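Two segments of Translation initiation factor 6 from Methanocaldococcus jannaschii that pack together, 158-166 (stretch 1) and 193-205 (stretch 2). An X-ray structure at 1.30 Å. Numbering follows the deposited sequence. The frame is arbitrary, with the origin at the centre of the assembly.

Stretch 1 158-166: NKGCLTHPL
Stretch 2 (193-205) TTSVGACIIANSK

No direct hydrogen bond joins the two stretches, although each contributes a short β-strand. They are held instead by apolar packing, by a threonine lying over the face of a histidine ring, and by one water. The two stretches bury 408 Å² against each other, both sides summed. The chains run in opposite senses: Lys159 lies nearest Ser204 (CA to CA 5.4 Å), and His164 lies nearest Thr194 (CA to CA 5.2 Å). Between these two points the backbones bow apart, and Leu162, Val196 and Ile200 bridge part of the gap, while Cys161 and Ala202 make no contact across it.

Stretch 1 is extended through Cys161, Leu162 and Thr163, with phi/psi of -151/133 at Cys161, -116/127 at Leu162 and -114/166 at Thr163. His164 (-39/139) then leads into a turn at Pro165 (-64/-17) and Leu166 (-98/13). Stretch 2 enters through Thr194 (-88/-23) and Ser195 (-83/77), passes through helical phi/psi values at Val196 to Ala198, and becomes a strand over Ile200 to Ala202. In the bend, Ala198 N donates to Ser195 O at 2.9 Å and Cys199 N to Val196 O at 3.0 Å, while a weak bond runs from Val196 N to Thr194 O at 2.9 Å.

The middle of the contact is a buried aliphatic cluster. Leu162 (chi1 t, chi2 p) points toward stretch 2, so that its CD2 reaches both Val196 CB at 3.9 Å and Ile200 CD1 at 3.7 Å. Val196 (chi1 m) and Ile200 (chi1 m, chi2 t) both point toward stretch 1. The β-branched valine also packs against main chain, its CG2 lying 3.6 Å from Leu162 O and 4.1 Å from His164 N. Branched aliphatic side chains suit this buried place, since they pack closely and have no polar side-chain atom left to satisfy.

At one end, His164 (chi1 t, chi2 -65°) has its CA-to-CB bond sideways, but the ring comes nearer to stretch 2. Thr194 CB sits 3.8 Å from the His164 ring centroid, 27° off the normal, in a CH-pi contact, and lies 3.5 Å from His164 NE2. The ring is also fixed within its own stretch, because Leu166 N donates to His164 ND1 at 3.0 Å with an angle of 164°. Thr194 (chi1 p) places CG2 3.8 Å from Pro165 CG, where the C-gamma endo proline ring gives the threonine methyl an apolar partner. Thr163 (chi1 p) points away, and its OG1 donates to His164 O at 2.9 Å.

At the other end, Lys159 and Ser204 point toward the opposing stretches and meet through aliphatic carbon, CB to CB at 4.2 Å. The lysine is fully extended (all four chi angles t), which carries its ammonium to the water: Lys159 NZ donates to the water oxygen at 2.5 Å, and that water oxygen donates to Ser204 O at 3.1 Å. Ser204 (chi1 p) turns its OG away from Lys159 CB, and that hydroxyl is hydrogen-bonded elsewhere in the structure. Beside it, Lys205 N donates to Asn203 OD1 at 2.8 Å, with Asn203 at chi1 p and chi2 22°.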

# COMPACT_ATOMS: atom_id res chain seq x y z
N ASN A 158 -1.93 -4.14 9.51
CA ASN A 158 -2.78 -4.57 10.61
C ASN A 158 -2.16 -4.30 11.98
O ASN A 158 -2.91 -4.30 12.98
CB ASN A 158 -3.11 -6.07 10.48
CG ASN A 158 -3.99 -6.32 9.27
OD1 ASN A 158 -4.78 -5.46 8.87
ND2 ASN A 158 -3.85 -7.51 8.69
N LYS A 159 -0.85 -4.07 12.01
CA LYS A 159 -0.17 -3.90 13.29
C LYS A 159 0.15 -2.46 13.59
O LYS A 159 0.20 -2.05 14.76
CB LYS A 159 1.14 -4.73 13.27
CG LYS A 159 1.81 -4.82 14.61
CD LYS A 159 3.01 -5.78 14.58
CE LYS A 159 3.41 -6.19 16.00
NZ LYS A 159 4.58 -7.11 15.94
N GLY A 160 0.47 -1.63 12.58
CA GLY A 160 0.88 -0.28 12.88
C GLY A 160 0.68 0.65 11.68
O GLY A 160 0.16 0.29 10.63
N CYS A 161 1.11 1.91 11.89
CA CYS A 161 0.88 2.94 10.88
C CYS A 161 2.01 3.98 10.98
O CYS A 161 2.31 4.41 12.10
CB CYS A 161 -0.50 3.57 11.13
SG CYS A 161 -0.90 4.97 10.07
N LEU A 162 2.56 4.33 9.85
CA LEU A 162 3.55 5.41 9.77
C LEU A 162 3.00 6.54 8.91
O LEU A 162 2.58 6.26 7.78
CB LEU A 162 4.87 4.90 9.20
CG LEU A 162 5.96 5.96 8.95
CD1 LEU A 162 6.61 6.34 10.29
CD2 LEU A 162 6.99 5.45 7.95
N THR A 163 3.00 7.77 9.42
CA THR A 163 2.48 8.87 8.62
C THR A 163 3.57 9.88 8.25
O THR A 163 4.62 9.92 8.88
CB THR A 163 1.35 9.65 9.34
OG1 THR A 163 1.93 10.43 10.40
CG2 THR A 163 0.36 8.68 9.97
N HIS A 164 3.24 10.73 7.29
CA HIS A 164 3.89 12.00 7.04
C HIS A 164 4.24 12.69 8.36
O HIS A 164 3.44 12.69 9.32
CB HIS A 164 2.84 12.85 6.27
CG HIS A 164 3.34 14.15 5.74
ND1 HIS A 164 3.78 15.22 6.51
CD2 HIS A 164 3.47 14.52 4.44
CE1 HIS A 164 4.14 16.21 5.67
NE2 HIS A 164 3.96 15.81 4.42
N PRO A 165 5.43 13.30 8.41
CA PRO A 165 5.90 13.89 9.69
C PRO A 165 5.04 15.03 10.21
O PRO A 165 5.20 15.36 11.42
CB PRO A 165 7.33 14.35 9.34
CG PRO A 165 7.37 14.49 7.88
CD PRO A 165 6.40 13.48 7.31
N LEU A 166 4.19 15.67 9.43
CA LEU A 166 3.44 16.84 9.89
C LEU A 166 2.05 16.50 10.35
O LEU A 166 1.21 17.39 10.58
CB LEU A 166 3.39 17.94 8.81
CG LEU A 166 4.77 18.53 8.49
CD1 LEU A 166 4.64 19.64 7.45
CD2 LEU A 166 5.47 19.01 9.76
N THR A 193 12.09 12.09 2.45
CA THR A 193 10.84 12.12 1.70
C THR A 193 9.69 12.01 2.67
O THR A 193 9.67 11.11 3.53
CB THR A 193 10.87 10.95 0.68
OG1 THR A 193 11.96 11.21 -0.24
CG2 THR A 193 9.58 10.86 -0.12
N THR A 194 8.71 12.91 2.51
CA THR A 194 7.58 12.94 3.47
C THR A 194 6.46 12.00 3.05
O THR A 194 5.65 11.59 3.88
CB THR A 194 7.02 14.37 3.60
OG1 THR A 194 6.70 14.86 2.29
CG2 THR A 194 8.06 15.29 4.21
N SER A 195 6.39 11.67 1.76
CA SER A 195 5.33 10.80 1.24
C SER A 195 5.76 9.37 1.51
O SER A 195 6.22 8.64 0.63
CB SER A 195 5.09 11.15 -0.23
OG SER A 195 6.32 11.34 -0.93
N VAL A 196 5.62 8.93 2.77
CA VAL A 196 6.25 7.65 3.13
C VAL A 196 5.56 6.50 2.46
O VAL A 196 6.20 5.44 2.27
CB VAL A 196 6.23 7.49 4.68
CG1 VAL A 196 7.16 8.55 5.28
CG2 VAL A 196 4.84 7.55 5.25
N GLY A 197 4.30 6.64 2.06
CA GLY A 197 3.61 5.57 1.32
C GLY A 197 4.26 5.34 -0.05
O GLY A 197 4.16 4.24 -0.59
N ALA A 198 4.94 6.31 -0.61
CA ALA A 198 5.64 6.13 -1.88
C ALA A 198 6.94 5.36 -1.66
O ALA A 198 7.52 4.91 -2.65
CB ALA A 198 5.95 7.48 -2.53
N CYS A 199 7.39 5.17 -0.43
CA CYS A 199 8.75 4.70 -0.15
C CYS A 199 8.82 3.32 0.50
O CYS A 199 9.93 2.76 0.63
CB CYS A 199 9.45 5.67 0.84
SG CYS A 199 9.59 7.36 0.19
N ILE A 200 7.71 2.77 0.93
CA ILE A 200 7.70 1.59 1.80
C ILE A 200 6.48 0.72 1.47
O ILE A 200 5.40 1.24 1.25
CB ILE A 200 7.53 2.01 3.26
CG1 ILE A 200 8.69 2.91 3.77
CG2 ILE A 200 7.35 0.79 4.17
CD1 ILE A 200 8.41 3.59 5.07
N ILE A 201 6.69 -0.58 1.45
CA ILE A 201 5.54 -1.51 1.53
C ILE A 201 5.75 -2.36 2.78
O ILE A 201 6.88 -2.73 3.15
CB ILE A 201 5.36 -2.35 0.27
CG1 ILE A 201 6.58 -3.26 0.00
CG2 ILE A 201 5.06 -1.48 -0.95
CD1 ILE A 201 6.41 -4.22 -1.15
N ALA A 202 4.68 -2.67 3.47
CA ALA A 202 4.79 -3.41 4.72
C ALA A 202 3.50 -4.19 5.02
O ALA A 202 2.41 -3.81 4.59
CB ALA A 202 5.01 -2.43 5.87
N ASN A 203 3.67 -5.23 5.80
CA ASN A 203 2.54 -5.92 6.42
C ASN A 203 2.93 -6.21 7.87
O ASN A 203 3.91 -5.65 8.38
CB ASN A 203 2.08 -7.14 5.61
CG ASN A 203 3.14 -8.20 5.50
OD1 ASN A 203 4.07 -8.25 6.34
ND2 ASN A 203 3.06 -9.10 4.50
N SER A 204 2.15 -7.05 8.57
CA SER A 204 2.43 -7.30 9.99
C SER A 204 3.70 -8.12 10.18
O SER A 204 4.15 -8.23 11.34
CB SER A 204 1.24 -8.01 10.65
OG SER A 204 1.20 -9.36 10.19
N LYS A 205 4.25 -8.71 9.11
CA LYS A 205 5.36 -9.63 9.20
C LYS A 205 6.69 -8.98 8.81
O LYS A 205 7.72 -9.45 9.28
CB LYS A 205 5.10 -10.88 8.34
CG LYS A 205 3.93 -11.68 8.90
CD LYS A 205 3.42 -12.73 7.94
CE LYS A 205 2.74 -12.05 6.75
NZ LYS A 205 2.19 -13.11 5.84
O HOH W 1 3.58 -8.81 14.35